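Local coordinates for protein ferredoxin-NADP reductase (Neisseria gonorrhoeae MIA_2011_03-10, PDB 5TR9) that probably passes electrons between NADP(H) and ferredoxin or flavodoxin through the FAD bound to it, at residues A[31-45]-A[70-83]. Numbering follows the deposited sequence. Where two conformers were deposited one is given.
With FAD (flavin-adenine dinucleotide), chain C.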
loop_
_atom_site.group_PDB
_atom_site.type_symbol
_atom_site.label_atom_id
_atom_site.label_comp_id
_atom_site.label_asym_id
_atom_site.label_seq_id
_atom_site.Cartn_x
_atom_site.Cartn_y
_atom_site.Cartn_z
ATOM N N LYS A 31 -5.707 12.888 -11.462
ATOM C CA LYS A 31 -4.561 13.004 -10.574
ATOM C C LYS A 31 -4.087 11.671 -10.005
ATOM O O LYS A 31 -3.133 11.659 -9.217
ATOM C CB LYS A 31 -4.892 13.960 -9.415
ATOM C CG LYS A 31 -5.285 15.362 -9.855
ATOM C CD LYS A 31 -4.119 16.071 -10.526
ATOM C CE LYS A 31 -4.522 17.432 -11.063
ATOM N NZ LYS A 31 -3.465 18.008 -11.941
ATOM N N LEU A 32 -4.721 10.552 -10.355
ATOM C CA LEU A 32 -4.309 9.243 -9.856
ATOM C C LEU A 32 -3.920 8.373 -11.041
ATOM O O LEU A 32 -4.762 8.079 -11.899
ATOM C CB LEU A 32 -5.428 8.582 -9.040
ATOM C CG LEU A 32 -5.839 9.364 -7.778
ATOM C CD1 LEU A 32 -7.016 8.691 -7.085
ATOM C CD2 LEU A 32 -4.672 9.524 -6.817
ATOM N N ILE A 33 -2.651 7.959 -11.088
ATOM C CA ILE A 33 -2.174 7.131 -12.193
ATOM C C ILE A 33 -1.621 5.821 -11.662
ATOM O O ILE A 33 -1.087 5.743 -10.549
ATOM C CB ILE A 33 -1.096 7.846 -13.047
ATOM C CG1 ILE A 33 0.141 8.158 -12.197
ATOM C CG2 ILE A 33 -1.661 9.118 -13.657
ATOM C CD1 ILE A 33 1.353 8.630 -13.019
ATOM N N THR A 34 -1.739 4.779 -12.483
ATOM C CA THR A 34 -0.835 3.644 -12.378
ATOM C C THR A 34 0.022 3.626 -13.633
ATOM O O THR A 34 -0.371 4.157 -14.681
ATOM C CB THR A 34 -1.569 2.302 -12.192
ATOM O OG1 THR A 34 -2.548 2.102 -13.222
ATOM C CG2 THR A 34 -2.258 2.266 -10.826
ATOM N N PHE A 35 1.222 3.072 -13.509
ATOM C CA PHE A 35 2.092 2.964 -14.668
ATOM C C PHE A 35 3.001 1.762 -14.491
ATOM O O PHE A 35 3.246 1.310 -13.369
ATOM C CB PHE A 35 2.914 4.250 -14.913
ATOM C CG PHE A 35 3.859 4.625 -13.789
ATOM C CD1 PHE A 35 3.416 5.384 -12.707
ATOM C CD2 PHE A 35 5.212 4.283 -13.853
ATOM C CE1 PHE A 35 4.288 5.762 -11.685
ATOM C CE2 PHE A 35 6.097 4.660 -12.833
ATOM C CZ PHE A 35 5.634 5.402 -11.744
ATOM N N ALA A 36 3.462 1.222 -15.615
ATOM C CA ALA A 36 4.349 0.072 -15.616
ATOM C C ALA A 36 5.663 0.452 -16.273
ATOM O O ALA A 36 5.695 1.260 -17.213
ATOM C CB ALA A 36 3.730 -1.107 -16.366
ATOM N N ILE A 37 6.743 -0.156 -15.785
ATOM C CA ILE A 37 8.067 0.024 -16.360
ATOM C C ILE A 37 8.675 -1.350 -16.610
ATOM O O ILE A 37 8.251 -2.361 -16.037
ATOM C CB ILE A 37 8.990 0.870 -15.455
ATOM C CG1 ILE A 37 9.394 0.082 -14.201
ATOM C CG2 ILE A 37 8.308 2.182 -15.032
ATOM C CD1 ILE A 37 10.386 0.837 -13.319
ATOM N N SER A 38 9.669 -1.385 -17.495
ATOM C CA SER A 38 10.378 -2.636 -17.737
ATOM C C SER A 38 11.121 -3.073 -16.479
ATOM O O SER A 38 11.556 -2.248 -15.661
ATOM C CB SER A 38 11.345 -2.499 -18.919
ATOM O OG SER A 38 12.237 -1.405 -18.763
ATOM N N ARG A 39 11.230 -4.390 -16.319
ATOM C CA ARG A 39 11.795 -5.005 -15.123
ATOM C C ARG A 39 13.025 -5.801 -15.518
ATOM O O ARG A 39 12.903 -6.784 -16.275
ATOM C CB ARG A 39 10.778 -5.921 -14.435
ATOM C CG ARG A 39 11.348 -6.565 -13.188
ATOM C CD ARG A 39 10.357 -7.503 -12.539
ATOM N NE ARG A 39 10.925 -8.059 -11.316
ATOM C CZ ARG A 39 10.237 -8.810 -10.474
ATOM N NH1 ARG A 39 8.978 -9.097 -10.757
ATOM N NH2 ARG A 39 10.810 -9.280 -9.368
ATOM N N PRO A 40 14.215 -5.436 -15.055
ATOM C CA PRO A 40 15.386 -6.248 -15.380
ATOM C C PRO A 40 15.298 -7.607 -14.714
ATOM O O PRO A 40 14.669 -7.780 -13.663
ATOM C CB PRO A 40 16.567 -5.425 -14.847
ATOM C CG PRO A 40 16.010 -4.473 -13.899
ATOM C CD PRO A 40 14.558 -4.256 -14.244
ATOM N N GLU A 41 15.922 -8.582 -15.377
ATOM C CA GLU A 41 15.953 -9.955 -14.900
ATOM C C GLU A 41 16.476 -10.045 -13.476
ATOM O O GLU A 41 16.029 -10.895 -12.701
ATOM C CB GLU A 41 16.828 -10.774 -15.852
ATOM C CG GLU A 41 16.606 -12.260 -15.850
ATOM C CD GLU A 41 17.471 -12.959 -16.891
ATOM O OE1 GLU A 41 18.662 -13.222 -16.610
ATOM O OE2 GLU A 41 16.962 -13.226 -18.000
ATOM N N SER A 42 17.405 -9.166 -13.108
ATOM C CA SER A 42 18.063 -9.218 -11.811
ATOM C C SER A 42 17.292 -8.516 -10.699
ATOM O O SER A 42 17.732 -8.571 -9.547
ATOM C CB SER A 42 19.458 -8.599 -11.908
ATOM O OG SER A 42 19.366 -7.221 -12.224
ATOM N N TYR A 43 16.173 -7.852 -10.990
ATOM C CA TYR A 43 15.511 -7.045 -9.960
ATOM C C TYR A 43 14.609 -7.923 -9.102
ATOM O O TYR A 43 13.576 -8.410 -9.572
ATOM C CB TYR A 43 14.699 -5.913 -10.578
ATOM C CG TYR A 43 14.206 -4.918 -9.547
ATOM C CD1 TYR A 43 15.047 -3.922 -9.062
ATOM C CD2 TYR A 43 12.906 -4.972 -9.062
ATOM C CE1 TYR A 43 14.611 -3.010 -8.114
ATOM C CE2 TYR A 43 12.449 -4.055 -8.103
ATOM C CZ TYR A 43 13.308 -3.067 -7.646
ATOM O OH TYR A 43 12.872 -2.156 -6.704
ATOM N N ARG A 44 14.977 -8.086 -7.831
ATOM C CA ARG A 44 14.224 -8.891 -6.876
ATOM C C ARG A 44 13.606 -7.991 -5.818
ATOM O O ARG A 44 14.218 -7.002 -5.395
ATOM C CB ARG A 44 15.134 -9.910 -6.191
ATOM C CG ARG A 44 15.986 -10.720 -7.146
ATOM C CD ARG A 44 15.147 -11.746 -7.876
ATOM N NE ARG A 44 14.357 -12.535 -6.938
ATOM C CZ ARG A 44 14.842 -13.534 -6.206
ATOM N NH1 ARG A 44 16.122 -13.875 -6.306
ATOM N NH2 ARG A 44 14.045 -14.193 -5.373
ATOM N N PHE A 45 12.400 -8.339 -5.369
ATOM C CA PHE A 45 11.834 -7.637 -4.228
ATOM C C PHE A 45 10.915 -8.590 -3.485
ATOM O O PHE A 45 10.538 -9.647 -3.999
ATOM C CB PHE A 45 11.096 -6.352 -4.643
ATOM C CG PHE A 45 9.816 -6.587 -5.391
ATOM C CD1 PHE A 45 9.825 -6.836 -6.769
ATOM C CD2 PHE A 45 8.592 -6.542 -4.717
ATOM C CE1 PHE A 45 8.632 -7.042 -7.456
ATOM C CE2 PHE A 45 7.397 -6.750 -5.392
ATOM C CZ PHE A 45 7.421 -7.011 -6.773
ATOM N N SER A 70 2.696 -4.271 -8.368
ATOM C CA SER A 70 2.593 -5.503 -9.121
ATOM C C SER A 70 3.106 -6.695 -8.313
ATOM O O SER A 70 3.764 -6.559 -7.275
ATOM C CB SER A 70 3.380 -5.374 -10.431
ATOM O OG SER A 70 4.633 -4.746 -10.174
ATOM N N ALA A 71 2.828 -7.882 -8.838
ATOM C CA ALA A 71 3.200 -9.119 -8.172
ATOM C C ALA A 71 4.697 -9.376 -8.281
ATOM O O ALA A 71 5.343 -9.033 -9.275
ATOM C CB ALA A 71 2.447 -10.291 -8.793
ATOM N N GLU A 72 5.233 -10.040 -7.251
ATOM C CA GLU A 72 6.640 -10.426 -7.259
ATOM C C GLU A 72 7.005 -11.229 -8.508
ATOM O O GLU A 72 8.140 -11.137 -8.994
ATOM C CB GLU A 72 6.934 -11.215 -5.975
ATOM C CG GLU A 72 8.397 -11.366 -5.596
ATOM C CD GLU A 72 8.574 -12.089 -4.261
ATOM O OE1 GLU A 72 9.352 -13.067 -4.198
ATOM O OE2 GLU A 72 7.919 -11.687 -3.273
ATOM N N TYR A 73 6.073 -12.025 -9.025
ATOM C CA TYR A 73 6.299 -12.907 -10.156
ATOM C C TYR A 73 5.944 -12.268 -11.493
ATOM O O TYR A 73 6.102 -12.922 -12.531
ATOM C CB TYR A 73 5.492 -14.198 -9.963
ATOM C CG TYR A 73 4.069 -13.966 -9.522
ATOM C CD1 TYR A 73 3.077 -13.649 -10.446
ATOM C CD2 TYR A 73 3.716 -14.041 -8.174
ATOM C CE1 TYR A 73 1.767 -13.436 -10.045
ATOM C CE2 TYR A 73 2.416 -13.826 -7.762
ATOM C CZ TYR A 73 1.445 -13.524 -8.699
ATOM O OH TYR A 73 0.151 -13.291 -8.299
ATOM N N ALA A 74 5.478 -11.018 -11.503
ATOM C CA ALA A 74 5.096 -10.413 -12.776
ATOM C C ALA A 74 6.336 -10.061 -13.602
ATOM O O ALA A 74 7.458 -10.000 -13.102
ATOM C CB ALA A 74 4.243 -9.165 -12.555
ATOM N N ASP A 75 6.115 -9.795 -14.892
ATOM C CA ASP A 75 7.201 -9.562 -15.835
ATOM C C ASP A 75 7.441 -8.084 -16.107
ATOM O O ASP A 75 8.183 -7.747 -17.038
ATOM C CB ASP A 75 6.914 -10.277 -17.149
ATOM C CG ASP A 75 6.956 -11.778 -17.007
ATOM O OD1 ASP A 75 7.427 -12.255 -15.951
ATOM O OD2 ASP A 75 6.518 -12.470 -17.946
ATOM N N THR A 76 6.809 -7.210 -15.330
ATOM C CA THR A 76 6.970 -5.768 -15.365
ATOM C C THR A 76 6.857 -5.297 -13.926
ATOM O O THR A 76 6.505 -6.073 -13.035
ATOM C CB THR A 76 5.895 -5.097 -16.222
ATOM O OG1 THR A 76 4.600 -5.534 -15.776
ATOM C CG2 THR A 76 6.075 -5.460 -17.697
ATOM N N LEU A 77 7.151 -4.018 -13.699
ATOM C CA LEU A 77 6.946 -3.380 -12.403
ATOM C C LEU A 77 5.865 -2.322 -12.549
ATOM O O LEU A 77 5.945 -1.481 -13.443
ATOM C CB LEU A 77 8.235 -2.733 -11.895
ATOM C CG LEU A 77 9.335 -3.722 -11.511
ATOM C CD1 LEU A 77 10.697 -3.013 -11.524
ATOM C CD2 LEU A 77 9.035 -4.330 -10.138
ATOM N N GLU A 78 4.870 -2.352 -11.667
ATOM C CA GLU A 78 3.798 -1.373 -11.697
ATOM C C GLU A 78 3.791 -0.562 -10.408
ATOM O O GLU A 78 4.126 -1.066 -9.331
ATOM C CB GLU A 78 2.442 -2.059 -11.905
ATOM C CG GLU A 78 1.312 -1.101 -12.202
ATOM C CD GLU A 78 0.023 -1.802 -12.589
ATOM O OE1 GLU A 78 0.059 -2.779 -13.383
ATOM O OE2 GLU A 78 -1.038 -1.351 -12.117
ATOM N N TYR A 79 3.391 0.707 -10.536
ATOM C CA TYR A 79 3.363 1.655 -9.427
ATOM C C TYR A 79 2.069 2.454 -9.483
ATOM O O TYR A 79 1.426 2.561 -10.534
ATOM C CB TYR A 79 4.580 2.602 -9.464
ATOM C CG TYR A 79 5.888 1.845 -9.451
ATOM C CD1 TYR A 79 6.454 1.425 -8.252
ATOM C CD2 TYR A 79 6.528 1.496 -10.648
ATOM C CE1 TYR A 79 7.644 0.701 -8.236
ATOM C CE2 TYR A 79 7.715 0.771 -10.645
ATOM C CZ TYR A 79 8.268 0.376 -9.436
ATOM O OH TYR A 79 9.446 -0.346 -9.455
ATOM N N PHE A 80 1.672 2.975 -8.317
ATOM C CA PHE A 80 0.487 3.816 -8.146
ATOM C C PHE A 80 0.949 5.147 -7.573
ATOM O O PHE A 80 1.491 5.186 -6.465
ATOM C CB PHE A 80 -0.520 3.130 -7.203
ATOM C CG PHE A 80 -1.653 4.016 -6.724
ATOM C CD1 PHE A 80 -2.220 4.974 -7.546
ATOM C CD2 PHE A 80 -2.191 3.833 -5.445
ATOM C CE1 PHE A 80 -3.270 5.778 -7.094
ATOM C CE2 PHE A 80 -3.257 4.608 -4.999
ATOM C CZ PHE A 80 -3.794 5.582 -5.815
ATOM N N ALA A 81 0.750 6.235 -8.328
ATOM C CA ALA A 81 1.199 7.556 -7.904
ATOM C C ALA A 81 0.057 8.563 -7.868
ATOM O O ALA A 81 -0.796 8.600 -8.765
ATOM C CB ALA A 81 2.310 8.090 -8.829
ATOM N N VAL A 82 0.046 9.377 -6.815
ATOM C CA VAL A 82 -0.849 10.529 -6.726
ATOM C C VAL A 82 -0.086 11.757 -7.202
ATOM O O VAL A 82 1.020 12.041 -6.723
ATOM C CB VAL A 82 -1.383 10.726 -5.295
ATOM C CG1 VAL A 82 -0.288 10.561 -4.301
ATOM C CG2 VAL A 82 -1.995 12.116 -5.132
ATOM N N LEU A 83 -0.680 12.503 -8.139
ATOM C CA LEU A 83 0.001 13.681 -8.673
ATOM C C LEU A 83 -0.228 14.865 -7.738
ATOM O O LEU A 83 -1.371 15.275 -7.498
ATOM C CB LEU A 83 -0.471 13.984 -10.096
ATOM C CG LEU A 83 -0.241 12.828 -11.071
ATOM C CD1 LEU A 83 -0.757 13.194 -12.459
ATOM C CD2 LEU A 83 1.232 12.407 -11.133
HETATM P PA FAD C . 7.357 15.878 -3.116
HETATM O O1A FAD C . 8.305 17.030 -3.171
HETATM O O2A FAD C . 7.977 14.506 -2.873
HETATM O O5B FAD C . 6.280 16.060 -2.000
HETATM C C5B FAD C . 5.557 17.298 -1.848
HETATM C C4B FAD C . 4.514 17.073 -0.782
HETATM O O4B FAD C . 3.463 16.249 -1.325
HETATM C C3B FAD C . 4.996 16.308 0.442
HETATM O O3B FAD C . 5.606 17.166 1.400
HETATM C C2B FAD C . 3.698 15.709 0.987
HETATM O O2B FAD C . 2.974 16.655 1.768
HETATM C C1B FAD C . 2.905 15.449 -0.294
HETATM N N9A FAD C . 2.907 14.069 -0.756
HETATM C C8A FAD C . 3.940 13.383 -1.336
HETATM N N7A FAD C . 3.627 12.161 -1.702
HETATM C C5A FAD C . 2.289 12.048 -1.353
HETATM C C6A FAD C . 1.367 10.994 -1.477
HETATM N N6A FAD C . 1.674 9.803 -2.003
HETATM N N1A FAD C . 0.111 11.201 -1.017
HETATM C C2A FAD C . -0.194 12.393 -0.491
HETATM N N3A FAD C . 0.594 13.460 -0.320
HETATM C C4A FAD C . 1.828 13.222 -0.784
HETATM N N1 FAD C . 3.951 8.235 -3.453
HETATM C C2 FAD C . 3.022 7.647 -4.258
HETATM O O2 FAD C . 2.277 8.327 -4.981
HETATM N N3 FAD C . 2.893 6.262 -4.246
HETATM C C4 FAD C . 3.640 5.387 -3.472
HETATM O O4 FAD C . 3.456 4.172 -3.549
HETATM C C4X FAD C . 4.625 6.027 -2.636
HETATM N N5 FAD C . 5.366 5.268 -1.849
HETATM C C5X FAD C . 6.309 5.890 -1.052
HETATM C C6 FAD C . 7.106 5.102 -0.218
HETATM C C7 FAD C . 8.067 5.677 0.604
HETATM C C7M FAD C . 8.922 4.798 1.479
HETATM C C8 FAD C . 8.250 7.068 0.589
HETATM C C8M FAD C . 9.293 7.715 1.468
HETATM C C9 FAD C . 7.451 7.859 -0.236
HETATM C C9A FAD C . 6.489 7.283 -1.059
HETATM N N10 FAD C . 5.634 8.057 -1.880
HETATM C C10 FAD C . 4.717 7.458 -2.700
HETATM C "C1'" FAD C . 5.850 9.496 -2.050
HETATM C "C2'" FAD C . 6.715 9.737 -3.300
HETATM O "O2'" FAD C . 8.066 9.314 -3.097
HETATM C "C3'" FAD C . 6.703 11.209 -3.719
HETATM O "O3'" FAD C . 6.966 12.029 -2.586
HETATM C "C4'" FAD C . 5.448 11.623 -4.491
HETATM O "O4'" FAD C . 5.436 10.941 -5.748
HETATM C "C5'" FAD C . 5.368 13.114 -4.739
HETATM O "O5'" FAD C . 6.588 13.551 -5.369
HETATM P P FAD C . 6.778 15.066 -5.800
HETATM O O1P FAD C . 5.717 15.449 -6.824
HETATM O O2P FAD C . 8.209 15.249 -6.165
HETATM O O3P FAD C . 6.466 15.840 -4.427
HETATM O O HOH W 1 -3.444 -0.417 -13.410
HETATM O O HOH W 2 10.138 -6.091 -18.233
#
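Glu-72 O is held from the other segment by the guanidinium of Arg-39: NH1 gives the stronger bond, 2.8 Å to Glu-72 O, from above the carbonyl plane, and NH2 adds a weak one. With CG anti to the backbone N (chi1 -180°) and the chain extended to NE, Arg-39 reaches past Leu-77 so that its NE and NH2 also grip Tyr-43 O side-on, in the guanidinium plane. One side chain thus ties the 40-43 turn to the 71-74 turn. Leu-77 crosses the arginine at about a right angle; its CD1 lies 3.8 Å from Tyr-43 CD2, and its CD2 meets Phe-45 CE1.

From here strand 76-82, the edge strand of the antiparallel sheet, runs toward the flavin with 32-38 antiparallel beside it, the next one in. On the face with Ile-37 and Ala-81, Tyr-79 CB sits over the Phe-35 ring, 4.1 Å from its centroid, while Ile-37 CD1 touches the Tyr-79 ring edge at CE2 and Leu-53 of strand 50-57 packs against all three. On the other face, in one Glu-78 conformer, a water links Thr-34 OG1 to Glu-78 OE2, and His-28 also bonds that hydroxyl.

Strand 32-38 takes the N-H groups of Leu-77, Tyr-79 and Ala-81, while two groups point outward: Phe-80 O accepts from FAD N3 at 2.8 Å, and Val-82 N donates to FAD O2 at 3.1 Å. The sheet edge therefore reads the pyrimidine side of the isoalloxazine through main-chain atoms.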